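Local coordinates for protein malate oxidoreductase (PDB 1VL6) that probably catalyses the NAD-dependent oxidative decarboxylation of malate to pyruvate, at residues A73-G78 with F112-S117; N229-E234 with P250-G255; D256-L261 with P278-K283; V289-A294 with I312-R317; L350-A355 with L378-A383. One frame throughout, in Å; residues are numbered along the deposited sequence.

Contact 1: residues A73-G78 with F112-S117; sequences AVVSDG and FPICLS
Val-74 and Ser-76 face Phe-112, Ile-114 and Leu-116 across a pair of parallel strands, a good example of how a sheet is stitched by every second residue of each strand. Val-74 N donates to Phe-112 O (2.7 Å), nearly in line with the carbonyl, and Val-74 O receives Ile-114 N at the same 2.7 Å. One step on, Ser-76 N reaches Ile-114 O at 3.1 Å, and Leu-116 N returns a bond to Ser-76 O at 2.8 Å, lying in the carbonyl plane.

Leu-116 can be followed outward from this ladder. Its CB lies 3.9 Å from Ser-76 O, and CG keeps close to the same oxygen. With CG anti to its own carbonyl carbon (chi1 -56°), the branch runs back over the sheet and CD1 meets Val-75 CG1 at 3.8 Å. On that same face, Ile-114 CD1 touches Ala-73 CB (3.5 Å). Ser-76 OG, on the other face, accepts from Gly-78 N at 2.9 Å in an ST turn and is also bonded to Glu-141 O.

The pair belongs to a beta-alpha-beta unit whose helix 89-107 lays Met-96 over Val-74, Ser-76, Pro-113 and Cys-115. Helix 121-130 packs on Val-75 and Leu-116, Leu-131 of a second subunit adds to the cover of Ile-114 and Leu-116, and strand 137-140 continues the sheet beyond Ala-73 and Val-75.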
# COMPACT_ATOMS: atom_id res chain seq x y z
N ALA A 73 1.27 9.30 17.52
CA ALA A 73 0.10 8.81 18.21
C ALA A 73 -0.95 9.90 18.20
O ALA A 73 -0.64 11.03 18.49
CB ALA A 73 0.45 8.45 19.62
N VAL A 74 -2.17 9.57 17.81
CA VAL A 74 -3.27 10.51 17.87
C VAL A 74 -4.04 10.12 19.12
O VAL A 74 -4.72 9.10 19.15
CB VAL A 74 -4.17 10.45 16.63
CG1 VAL A 74 -5.32 11.45 16.73
CG2 VAL A 74 -3.36 10.69 15.37
N VAL A 75 -3.92 10.94 20.15
CA VAL A 75 -4.35 10.56 21.50
C VAL A 75 -5.61 11.32 21.92
O VAL A 75 -5.61 12.54 21.96
CB VAL A 75 -3.22 10.83 22.50
CG1 VAL A 75 -3.65 10.54 23.94
CG2 VAL A 75 -1.97 10.00 22.12
N SER A 76 -6.68 10.60 22.24
CA SER A 76 -7.86 11.27 22.80
C SER A 76 -8.51 10.39 23.83
O SER A 76 -8.35 9.18 23.78
CB SER A 76 -8.92 11.58 21.74
OG SER A 76 -9.89 12.46 22.30
N ASP A 77 -9.23 11.01 24.77
CA ASP A 77 -10.14 10.28 25.66
C ASP A 77 -11.55 10.54 25.26
O ASP A 77 -12.47 10.02 25.86
CB ASP A 77 -9.97 10.70 27.10
CG ASP A 77 -10.45 12.11 27.38
OD1 ASP A 77 -10.27 13.01 26.52
OD2 ASP A 77 -10.96 12.41 28.48
N GLY A 78 -11.72 11.33 24.21
CA GLY A 78 -13.05 11.64 23.67
C GLY A 78 -13.86 12.58 24.54
O GLY A 78 -15.08 12.56 24.53
N PHE A 112 -1.23 6.68 14.30
CA PHE A 112 -2.01 5.60 14.93
C PHE A 112 -2.97 6.23 15.96
O PHE A 112 -2.57 7.10 16.72
CB PHE A 112 -1.08 4.54 15.58
CG PHE A 112 -0.11 3.92 14.61
CD1 PHE A 112 1.07 4.58 14.26
CD2 PHE A 112 -0.40 2.71 13.98
CE1 PHE A 112 1.94 4.05 13.31
CE2 PHE A 112 0.47 2.16 13.04
CZ PHE A 112 1.65 2.83 12.71
N PRO A 113 -4.24 5.84 15.95
CA PRO A 113 -5.16 6.31 16.96
C PRO A 113 -4.98 5.61 18.27
O PRO A 113 -4.97 4.38 18.30
CB PRO A 113 -6.53 5.95 16.41
CG PRO A 113 -6.30 5.46 15.06
CD PRO A 113 -4.92 5.03 14.92
N ILE A 114 -4.85 6.41 19.33
CA ILE A 114 -4.79 5.94 20.66
C ILE A 114 -5.86 6.62 21.49
O ILE A 114 -5.67 7.73 21.99
CB ILE A 114 -3.41 6.15 21.18
CG1 ILE A 114 -2.51 5.07 20.58
CG2 ILE A 114 -3.37 5.99 22.71
CD1 ILE A 114 -1.09 5.43 20.63
N CYS A 115 -6.99 5.93 21.59
CA CYS A 115 -8.16 6.39 22.24
C CYS A 115 -8.28 5.68 23.58
O CYS A 115 -8.45 4.44 23.66
CB CYS A 115 -9.37 6.06 21.36
SG CYS A 115 -9.63 7.14 19.91
N LEU A 116 -8.22 6.47 24.64
CA LEU A 116 -8.04 5.98 25.99
C LEU A 116 -9.34 5.95 26.75
O LEU A 116 -10.11 6.90 26.67
CB LEU A 116 -7.10 6.90 26.75
CG LEU A 116 -5.77 7.03 26.00
CD1 LEU A 116 -4.93 8.14 26.65
CD2 LEU A 116 -5.05 5.67 25.97
N SER A 117 -9.57 4.88 27.52
CA SER A 117 -10.73 4.86 28.41
C SER A 117 -10.41 5.43 29.78
O SER A 117 -10.94 4.98 30.76
CB SER A 117 -11.30 3.45 28.57
OG SER A 117 -10.28 2.50 28.85

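Contact 2: residues N229-E234 with P250-G255; sequences NENDPE and PERLSG
The guanidinium of Arg-252 has the side-chain amide of Asn-231 over one face, the two planes standing 89° apart, so the groups meet crosswise and do not stack. The amide of Asn-229 works differently: it points its ND2 at Leu-253 O, 2.8 Å away, and that oxygen lies within 3° of the amide plane. Seen from the acceptor the approach is less regular, with the donor 51° out of the carbonyl plane. Asn-229 CG stands anti to the backbone N, which carries the amide across to residues 250-255 and brings ND2 within 4.0 Å of Ser-254 CB. Its OD1 accepts a weak bond from Asn-231 N (3.0 Å), inside a type I turn closed by Asp-232 N to Asn-229 O at 2.8 Å. Ser-254 OG adds a weak bond to Asp-232 OD2, at 3.4 Å. Reduced to an alanine, Asn-229 would probably leave Leu-253 O with one donor fewer, Asn-231 N without its weak acceptor, and the turn tied to residues 250-255 mainly by the weak Ser-254 bond. Asn-249 ND2 is a further donor to that oxygen of Leu-253. The contact sits at the surface of the NAD-binding domain, where loops flanking helix 239-246 meet: Gly-255 bonds through its backbone to Ile-227, and Leu-253 touches Lys-194 of strand 194-198.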
# COMPACT_ATOMS: atom_id res chain seq x y z
N ASN A 229 -13.06 39.98 33.26
CA ASN A 229 -12.62 41.15 33.96
C ASN A 229 -12.42 40.74 35.44
O ASN A 229 -13.41 40.44 36.14
CB ASN A 229 -13.74 42.18 33.76
CG ASN A 229 -13.46 43.51 34.38
OD1 ASN A 229 -13.06 43.60 35.56
ND2 ASN A 229 -13.70 44.56 33.62
N GLU A 230 -11.16 40.70 35.92
CA GLU A 230 -10.93 40.35 37.36
C GLU A 230 -11.92 40.98 38.34
O GLU A 230 -12.29 40.33 39.33
CB GLU A 230 -9.56 40.77 37.91
CG GLU A 230 -8.56 39.64 37.98
CD GLU A 230 -7.66 39.72 39.18
OE1 GLU A 230 -8.03 39.23 40.25
OE2 GLU A 230 -6.55 40.24 39.04
N ASN A 231 -12.30 42.24 38.10
CA ASN A 231 -13.23 42.98 39.00
C ASN A 231 -14.65 42.42 39.04
O ASN A 231 -15.39 42.76 39.96
CB ASN A 231 -13.46 44.45 38.58
CG ASN A 231 -12.21 45.28 38.56
OD1 ASN A 231 -11.84 45.82 37.51
ND2 ASN A 231 -11.54 45.41 39.72
N ASP A 232 -15.09 41.67 38.01
CA ASP A 232 -16.42 40.98 38.08
C ASP A 232 -16.12 39.47 38.11
O ASP A 232 -15.95 38.85 37.04
CB ASP A 232 -17.41 41.27 36.92
CG ASP A 232 -17.20 42.61 36.25
OD1 ASP A 232 -17.39 43.66 36.93
OD2 ASP A 232 -16.87 42.71 35.04
N PRO A 233 -16.05 38.89 39.31
CA PRO A 233 -15.45 37.55 39.50
C PRO A 233 -16.33 36.45 38.89
O PRO A 233 -15.84 35.36 38.51
CB PRO A 233 -15.41 37.40 41.00
CG PRO A 233 -16.61 38.27 41.51
CD PRO A 233 -16.65 39.42 40.56
N GLU A 234 -17.63 36.75 38.80
CA GLU A 234 -18.58 35.93 38.04
C GLU A 234 -17.99 35.48 36.71
O GLU A 234 -18.19 34.35 36.28
CB GLU A 234 -19.87 36.72 37.71
CG GLU A 234 -20.57 37.39 38.89
CD GLU A 234 -21.13 36.41 39.93
OE1 GLU A 234 -21.20 35.19 39.63
OE2 GLU A 234 -21.50 36.87 41.07
N PRO A 250 -7.60 46.21 28.30
CA PRO A 250 -6.91 47.40 28.83
C PRO A 250 -7.82 48.56 29.22
O PRO A 250 -7.55 49.21 30.24
CB PRO A 250 -5.99 47.83 27.68
CG PRO A 250 -6.44 47.04 26.47
CD PRO A 250 -7.11 45.84 26.97
N GLU A 251 -8.87 48.79 28.42
CA GLU A 251 -9.90 49.78 28.72
C GLU A 251 -10.77 49.39 29.91
O GLU A 251 -11.58 50.20 30.36
CB GLU A 251 -10.85 50.03 27.53
CG GLU A 251 -10.24 50.75 26.34
CD GLU A 251 -11.04 50.59 25.05
OE1 GLU A 251 -11.73 49.55 24.88
OE2 GLU A 251 -10.96 51.48 24.17
N ARG A 252 -10.59 48.17 30.43
CA ARG A 252 -11.33 47.72 31.63
C ARG A 252 -12.85 47.77 31.40
O ARG A 252 -13.60 48.15 32.25
CB ARG A 252 -10.89 48.52 32.85
CG ARG A 252 -9.40 48.75 32.84
CD ARG A 252 -8.87 49.34 34.12
NE ARG A 252 -8.34 48.27 34.95
CZ ARG A 252 -8.52 48.16 36.26
NH1 ARG A 252 -9.23 49.06 36.93
NH2 ARG A 252 -8.00 47.12 36.90
N LEU A 253 -13.26 47.36 30.21
CA LEU A 253 -14.66 47.14 29.87
C LEU A 253 -15.36 46.04 30.65
O LEU A 253 -14.73 45.04 31.05
CB LEU A 253 -14.72 46.71 28.40
CG LEU A 253 -14.30 47.79 27.40
CD1 LEU A 253 -14.39 47.21 26.02
CD2 LEU A 253 -15.19 49.02 27.53
N SER A 254 -16.68 46.18 30.78
CA SER A 254 -17.49 45.24 31.52
C SER A 254 -18.92 45.12 30.97
O SER A 254 -19.56 46.13 30.76
CB SER A 254 -17.50 45.70 32.97
OG SER A 254 -18.65 45.26 33.65
N GLY A 255 -19.43 43.89 30.80
CA GLY A 255 -20.74 43.66 30.21
C GLY A 255 -20.73 42.47 29.26
O GLY A 255 -19.81 41.65 29.27

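Contact 3: residues D256-L261 with P278-K283; sequences DLETAL and PEWIKK
Glu-258 meets both Trp-280 and Lys-283, and one oxygen of its carboxylate, OE2, is taken by the lysine. Lys-283 NZ donates to Glu-258 OE2 at 2.7 Å, a salt bridge that uses the anti lone pair of the oxygen. The same OE2 lies 3.4 Å from Trp-280 NE1, but at too poor an angle for a hydrogen bond. What Trp-280 receives is a CH-pi contact: Glu-258 CG sits 3.5 Å from the centroid of the five-membered ring, 13° off its normal. An extended chain, with CG anti to the backbone N (chi1 -171°), sweeps the glutamate across that face and leaves its carboxylate almost parallel to the indole.

Leu-261 CD1 approaches the ring obliquely, 3.7 Å from Trp-280 CE3, while Leu-257 CD2 stands at its edge. Just ahead of helix 257-261, Asp-256 is the N-cap: its OD1 takes Thr-259 N at 3.0 Å, and Thr-259 OG1 adds a weak bond. In that helix Ala-260 O is hydrogen-bonded to Lys-194 NZ. In the facing segment, Lys-282 NZ forms a salt bridge with Glu-279 OE2 at 2.7 Å.

The chemistry is thus divided along one glutamate chain: its methylenes cover the indole, and its carboxylate joins the helix to Lys-283 by a charge pair that, with Lys-283 exposed, is probably partly screened by solvent.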
# COMPACT_ATOMS: atom_id res chain seq x y z
N ASP A 256 -21.74 42.39 28.39
CA ASP A 256 -21.97 41.21 27.54
C ASP A 256 -21.23 41.34 26.21
O ASP A 256 -20.56 42.33 25.96
CB ASP A 256 -23.49 40.96 27.33
CG ASP A 256 -24.23 42.19 26.77
OD1 ASP A 256 -23.53 43.03 26.15
OD2 ASP A 256 -25.48 42.40 26.93
N LEU A 257 -21.35 40.33 25.36
CA LEU A 257 -20.74 40.37 24.03
C LEU A 257 -21.10 41.61 23.24
O LEU A 257 -20.29 42.20 22.53
CB LEU A 257 -21.12 39.11 23.25
CG LEU A 257 -20.56 38.93 21.84
CD1 LEU A 257 -19.06 38.84 21.80
CD2 LEU A 257 -21.14 37.69 21.19
N GLU A 258 -22.34 42.02 23.37
CA GLU A 258 -22.84 43.17 22.61
C GLU A 258 -22.09 44.44 22.96
O GLU A 258 -21.66 45.17 22.09
CB GLU A 258 -24.34 43.34 22.83
CG GLU A 258 -24.92 44.37 21.90
CD GLU A 258 -26.35 44.69 22.19
OE1 GLU A 258 -27.03 43.97 22.99
OE2 GLU A 258 -26.79 45.67 21.60
N THR A 259 -21.92 44.67 24.25
CA THR A 259 -21.08 45.75 24.76
C THR A 259 -19.61 45.67 24.25
O THR A 259 -19.03 46.68 23.83
CB THR A 259 -21.10 45.62 26.28
OG1 THR A 259 -22.38 46.01 26.80
CG2 THR A 259 -20.12 46.57 26.93
N ALA A 260 -19.04 44.47 24.28
CA ALA A 260 -17.67 44.25 23.80
C ALA A 260 -17.49 44.65 22.37
O ALA A 260 -16.42 45.14 22.00
CB ALA A 260 -17.26 42.80 23.97
N LEU A 261 -18.52 44.45 21.55
CA LEU A 261 -18.38 44.66 20.14
C LEU A 261 -18.47 46.11 19.74
O LEU A 261 -18.14 46.43 18.62
CB LEU A 261 -19.42 43.85 19.40
CG LEU A 261 -19.23 42.34 19.50
CD1 LEU A 261 -20.51 41.68 19.15
CD2 LEU A 261 -18.14 41.84 18.53
N PRO A 278 -27.16 40.47 13.83
CA PRO A 278 -26.66 41.23 12.69
C PRO A 278 -26.56 42.72 12.98
O PRO A 278 -25.59 43.33 12.62
CB PRO A 278 -27.72 40.99 11.62
CG PRO A 278 -28.90 40.53 12.36
CD PRO A 278 -28.39 39.75 13.51
N GLU A 279 -27.54 43.30 13.66
CA GLU A 279 -27.46 44.74 13.94
C GLU A 279 -26.24 45.16 14.79
O GLU A 279 -25.79 46.30 14.68
CB GLU A 279 -28.76 45.24 14.52
CG GLU A 279 -29.87 45.32 13.47
CD GLU A 279 -29.53 46.25 12.27
OE1 GLU A 279 -29.61 47.49 12.38
OE2 GLU A 279 -29.19 45.75 11.18
N TRP A 280 -25.67 44.24 15.56
CA TRP A 280 -24.43 44.54 16.31
C TRP A 280 -23.29 44.91 15.37
O TRP A 280 -22.45 45.75 15.70
CB TRP A 280 -23.99 43.38 17.22
CG TRP A 280 -25.04 42.97 18.22
CD1 TRP A 280 -26.22 43.63 18.48
CD2 TRP A 280 -25.03 41.84 19.10
NE1 TRP A 280 -26.93 42.98 19.46
CE2 TRP A 280 -26.23 41.88 19.85
CE3 TRP A 280 -24.15 40.80 19.32
CZ2 TRP A 280 -26.55 40.92 20.81
CZ3 TRP A 280 -24.48 39.84 20.28
CH2 TRP A 280 -25.67 39.91 21.00
N ILE A 281 -23.28 44.31 14.20
CA ILE A 281 -22.20 44.57 13.26
C ILE A 281 -22.09 46.04 12.91
O ILE A 281 -21.00 46.55 12.73
CB ILE A 281 -22.36 43.71 11.99
CG1 ILE A 281 -22.10 42.25 12.38
CG2 ILE A 281 -21.37 44.20 10.89
CD1 ILE A 281 -21.96 41.32 11.26
N LYS A 282 -23.24 46.71 12.86
CA LYS A 282 -23.28 48.10 12.52
C LYS A 282 -22.73 48.97 13.65
O LYS A 282 -22.45 50.12 13.42
CB LYS A 282 -24.72 48.49 12.16
CG LYS A 282 -25.25 47.64 11.00
CD LYS A 282 -26.46 48.19 10.25
CE LYS A 282 -27.03 47.09 9.27
NZ LYS A 282 -28.52 47.26 9.08
N LYS A 283 -22.58 48.44 14.87
CA LYS A 283 -22.01 49.23 15.98
C LYS A 283 -20.55 48.90 16.16
O LYS A 283 -19.90 49.50 16.98
CB LYS A 283 -22.74 48.98 17.27
CG LYS A 283 -24.22 49.29 17.19
CD LYS A 283 -24.90 49.21 18.57
CE LYS A 283 -24.83 47.82 19.17
NZ LYS A 283 -25.63 47.79 20.38

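Contact 4: residues V289-A294 with I312-R317; sequences VIFALA and IVATGR
Strand pairing in parallel sets Val-289, Ile-290 and Phe-291 against Ile-312, Val-313 and Ala-314, at the edge of the sheet in the NAD-binding domain, where 312-315 is the outermost strand within the chain. Three backbone bonds hold the register. Ile-290 N donates to Ile-312 O (2.9 Å), Ala-314 N to Ile-290 O (2.8 Å) and Ala-292 N to Ala-314 O (2.7 Å), so Ile-290 both gives and takes.

On one face Val-289 and Ile-312 run alongside each other in the same direction, with Val-289 CG2 at 4.1 Å from Ile-312 CB. Further along that face the ring of Phe-291 leans on the small Ala-314, its CD1 coming to 3.7 Å from Ala-314 CB. The two strands and helix 302-307 between them form a beta-alpha-beta unit in what is, by strand order, a Rossmann-type sheet. Helix 166-186 covers Val-289 and Phe-291, whereas Pro-302 and Ala-305 of helix 302-307 pack on Val-313 from the other face.

Beyond the last of these bonds, Leu-293 turns its CD2 back onto the neighbouring main chain, 3.5 Å from Thr-315 C. Thr-315 holds OG1 between its backbone N and carbonyl carbon (chi1 87°), where it accepts from Arg-317 N at 2.8 Å in an ST turn; its CB faces Ala-292 O. A valine in place of Thr-315 would probably leave Arg-317 N without that acceptor and the turn freer to shift. Arg-317 itself reaches on to Asp-319, in a salt bridge, and to Pro-296 O.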
# COMPACT_ATOMS: atom_id res chain seq x y z
N VAL A 289 -14.41 42.83 10.73
CA VAL A 289 -14.03 41.52 10.35
C VAL A 289 -14.60 40.56 11.36
O VAL A 289 -14.50 40.82 12.59
CB VAL A 289 -12.50 41.37 10.33
CG1 VAL A 289 -12.10 39.88 10.09
CG2 VAL A 289 -11.95 42.19 9.24
N ILE A 290 -15.21 39.49 10.83
CA ILE A 290 -15.98 38.52 11.61
C ILE A 290 -15.46 37.11 11.27
O ILE A 290 -15.68 36.62 10.13
CB ILE A 290 -17.47 38.56 11.20
CG1 ILE A 290 -18.07 39.95 11.38
CG2 ILE A 290 -18.31 37.50 11.95
CD1 ILE A 290 -18.18 40.40 12.74
N PHE A 291 -14.74 36.51 12.23
CA PHE A 291 -14.28 35.14 12.12
C PHE A 291 -15.30 34.42 13.01
O PHE A 291 -15.26 34.56 14.26
CB PHE A 291 -12.87 34.97 12.71
CG PHE A 291 -11.72 35.51 11.88
CD1 PHE A 291 -11.91 36.26 10.73
CD2 PHE A 291 -10.41 35.34 12.33
CE1 PHE A 291 -10.81 36.76 10.02
CE2 PHE A 291 -9.31 35.82 11.63
CZ PHE A 291 -9.51 36.53 10.47
N ALA A 292 -16.24 33.71 12.41
CA ALA A 292 -17.26 33.05 13.20
C ALA A 292 -17.04 31.58 13.05
O ALA A 292 -17.60 30.96 12.15
CB ALA A 292 -18.67 33.46 12.76
N LEU A 293 -16.24 31.03 13.95
CA LEU A 293 -15.69 29.69 13.80
C LEU A 293 -16.40 28.64 14.67
O LEU A 293 -16.00 27.48 14.71
CB LEU A 293 -14.19 29.70 14.12
CG LEU A 293 -13.40 30.86 13.49
CD1 LEU A 293 -11.97 30.84 13.84
CD2 LEU A 293 -13.57 30.84 12.03
N ALA A 294 -17.47 28.98 15.34
CA ALA A 294 -18.21 27.92 16.04
C ALA A 294 -18.52 26.76 15.09
O ALA A 294 -18.91 26.96 13.94
CB ALA A 294 -19.50 28.44 16.65
N ILE A 312 -15.15 41.39 5.97
CA ILE A 312 -14.58 40.03 5.74
C ILE A 312 -15.22 39.04 6.72
O ILE A 312 -15.36 39.33 7.94
CB ILE A 312 -13.07 39.99 5.98
CG1 ILE A 312 -12.33 40.69 4.85
CG2 ILE A 312 -12.57 38.55 6.11
CD1 ILE A 312 -10.87 41.04 5.20
N VAL A 313 -15.58 37.88 6.19
CA VAL A 313 -16.23 36.89 7.01
C VAL A 313 -15.49 35.57 6.82
O VAL A 313 -15.13 35.16 5.69
CB VAL A 313 -17.71 36.75 6.60
CG1 VAL A 313 -18.38 35.67 7.40
CG2 VAL A 313 -18.41 38.04 6.79
N ALA A 314 -15.24 34.90 7.93
CA ALA A 314 -14.58 33.62 7.89
C ALA A 314 -15.30 32.66 8.81
O ALA A 314 -15.86 33.08 9.81
CB ALA A 314 -13.10 33.76 8.32
N THR A 315 -15.28 31.38 8.47
CA THR A 315 -15.83 30.35 9.37
C THR A 315 -14.99 29.11 9.36
O THR A 315 -13.97 29.03 8.69
CB THR A 315 -17.24 29.91 9.02
OG1 THR A 315 -17.17 28.85 8.06
CG2 THR A 315 -18.02 31.02 8.41
N GLY A 316 -15.45 28.16 10.16
CA GLY A 316 -14.81 26.85 10.23
C GLY A 316 -15.28 25.88 9.17
O GLY A 316 -14.69 24.84 9.03
N ARG A 317 -16.29 26.24 8.38
CA ARG A 317 -16.81 25.33 7.36
C ARG A 317 -16.21 25.40 5.94
O ARG A 317 -15.70 26.42 5.53
CB ARG A 317 -18.29 25.55 7.25
CG ARG A 317 -19.00 25.58 8.57
CD ARG A 317 -20.38 26.22 8.40
NE ARG A 317 -21.09 25.48 7.37
CZ ARG A 317 -21.75 24.36 7.62
NH1 ARG A 317 -21.82 23.89 8.86
NH2 ARG A 317 -22.36 23.70 6.65

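Contact 5: residues L350-A355 with L378-A383; sequences LSAVEA and LNVYTA
Ala-355 and Ala-383 point their methyls at each other across an antiparallel pair of helices, 346-358 and 374-386, whose short segments cross at 151° with axes 8.4 Å apart. Small side chains make so near an approach possible. The CB atoms of the two alanines are 3.8 Å apart, each bond aimed at the opposite helix.

Around this centre the methyls reach backbone as well as side chain. Ala-383 CB settles beside Ser-351, 3.8 Å from its CB and 3.7 Å from its carbonyl O, an oxygen that already accepts the helical bond from Ala-355 N. Ala-355 CB, in turn, sits at 3.8 Å from Asn-379 O, which is similarly engaged by Ala-383 N. Each alanine therefore rests on a peptide group of the other helix, one whose polar atom is occupied within its own helix.

Val-380 and Ala-352 meet at the flank, neither aimed straight across. CG1 of the valine, anti to its backbone N (chi1 171°), extends to Ala-352 CB at 4.1 Å, while CG2 leans to the side of Ala-355. Behind Ala-352 lies Val-173 of helix 166-186, and earlier in helix 374-386 than Val-380, Leu-378 packs on Leu-378 of a third subunit, so helix 374-386 also borders that subunit.

Polar side chains beside the alanines turn to their own partners: Asn-379 ND2 donates to Ser-359 OG, and Ser-351 OG is hydrogen-bonded to Asn-347 O and to Ser-387 OG.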
# COMPACT_ATOMS: atom_id res chain seq x y z
N LEU A 350 5.12 30.43 15.36
CA LEU A 350 5.00 31.68 14.63
C LEU A 350 5.55 31.59 13.21
O LEU A 350 5.07 32.27 12.31
CB LEU A 350 5.68 32.85 15.34
CG LEU A 350 5.12 33.26 16.70
CD1 LEU A 350 6.11 34.10 17.41
CD2 LEU A 350 3.78 33.99 16.65
N SER A 351 6.58 30.78 13.00
CA SER A 351 7.00 30.52 11.64
C SER A 351 5.84 29.93 10.83
O SER A 351 5.61 30.34 9.70
CB SER A 351 8.23 29.64 11.60
OG SER A 351 9.34 30.39 12.02
N ALA A 352 5.11 29.00 11.43
CA ALA A 352 3.98 28.41 10.75
C ALA A 352 2.94 29.48 10.45
O ALA A 352 2.45 29.58 9.31
CB ALA A 352 3.39 27.33 11.60
N VAL A 353 2.64 30.33 11.43
CA VAL A 353 1.68 31.42 11.21
C VAL A 353 2.08 32.20 9.99
O VAL A 353 1.30 32.35 9.08
CB VAL A 353 1.60 32.36 12.40
CG1 VAL A 353 0.85 33.70 12.02
CG2 VAL A 353 0.93 31.66 13.55
N GLU A 354 3.32 32.64 9.95
CA GLU A 354 3.82 33.44 8.83
C GLU A 354 3.80 32.70 7.49
O GLU A 354 3.52 33.28 6.43
CB GLU A 354 5.25 33.93 9.10
CG GLU A 354 5.33 34.89 10.29
CD GLU A 354 4.81 36.27 9.97
OE1 GLU A 354 4.63 36.56 8.77
OE2 GLU A 354 4.64 37.08 10.90
N ALA A 355 4.11 31.42 7.53
CA ALA A 355 4.17 30.64 6.35
C ALA A 355 2.77 30.48 5.76
O ALA A 355 2.58 30.62 4.52
CB ALA A 355 4.79 29.31 6.70
N LEU A 378 3.94 22.21 2.33
CA LEU A 378 5.38 22.35 2.15
C LEU A 378 5.97 23.58 2.86
O LEU A 378 7.02 23.48 3.51
CB LEU A 378 5.72 22.47 0.69
CG LEU A 378 5.41 21.26 -0.15
CD1 LEU A 378 5.77 21.54 -1.61
CD2 LEU A 378 6.17 20.04 0.35
N ASN A 379 5.30 24.71 2.73
CA ASN A 379 5.82 25.92 3.34
C ASN A 379 5.80 25.87 4.86
O ASN A 379 6.74 26.28 5.48
CB ASN A 379 5.08 27.15 2.88
CG ASN A 379 5.30 27.45 1.40
OD1 ASN A 379 6.25 26.99 0.75
ND2 ASN A 379 4.38 28.21 0.85
N VAL A 380 4.76 25.32 5.43
CA VAL A 380 4.68 25.20 6.87
C VAL A 380 5.76 24.22 7.37
O VAL A 380 6.49 24.49 8.31
CB VAL A 380 3.28 24.69 7.28
CG1 VAL A 380 3.27 24.34 8.75
CG2 VAL A 380 2.23 25.72 6.95
N TYR A 381 5.86 23.08 6.72
CA TYR A 381 6.91 22.14 7.04
C TYR A 381 8.27 22.81 7.01
O TYR A 381 9.04 22.65 7.92
CB TYR A 381 6.92 20.94 6.08
CG TYR A 381 8.19 20.16 6.14
CD1 TYR A 381 8.49 19.37 7.21
CD2 TYR A 381 9.10 20.19 5.09
CE1 TYR A 381 9.67 18.60 7.24
CE2 TYR A 381 10.26 19.45 5.10
CZ TYR A 381 10.56 18.66 6.19
OH TYR A 381 11.75 17.96 6.20
N THR A 382 8.58 23.51 5.92
CA THR A 382 9.90 24.16 5.81
C THR A 382 10.10 25.18 6.94
O THR A 382 11.14 25.28 7.56
CB THR A 382 10.03 24.91 4.51
OG1 THR A 382 10.04 24.02 3.39
CG2 THR A 382 11.38 25.57 4.47
N ALA A 383 9.06 25.94 7.20
CA ALA A 383 9.16 26.96 8.21
C ALA A 383 9.48 26.33 9.58
O ALA A 383 10.39 26.78 10.29
CB ALA A 383 7.87 27.77 8.31

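The five contacts follow one another along the chain without overlap. Contact 1 belongs to the parallel sheet of the malic enzyme N-terminal domain; the other four lie in the NAD-binding domain. Contacts 1 and 4 each join neighbouring strands through a beta-alpha-beta unit, but in separate sheets, with centres about 29 Å apart on opposite sides of the chain's centre. Contacts 2 and 3, centres about 17 Å apart, touch through Ser-254 and Thr-259, while contact 3 reaches contact 4 through Ile-281 and Ile-290. This series runs from surface loops into the sheet that probably carries the nucleotide-binding fold. Contact 5, closest to the chain's centre, stays about 10 Å from contact 4 at nearest atoms.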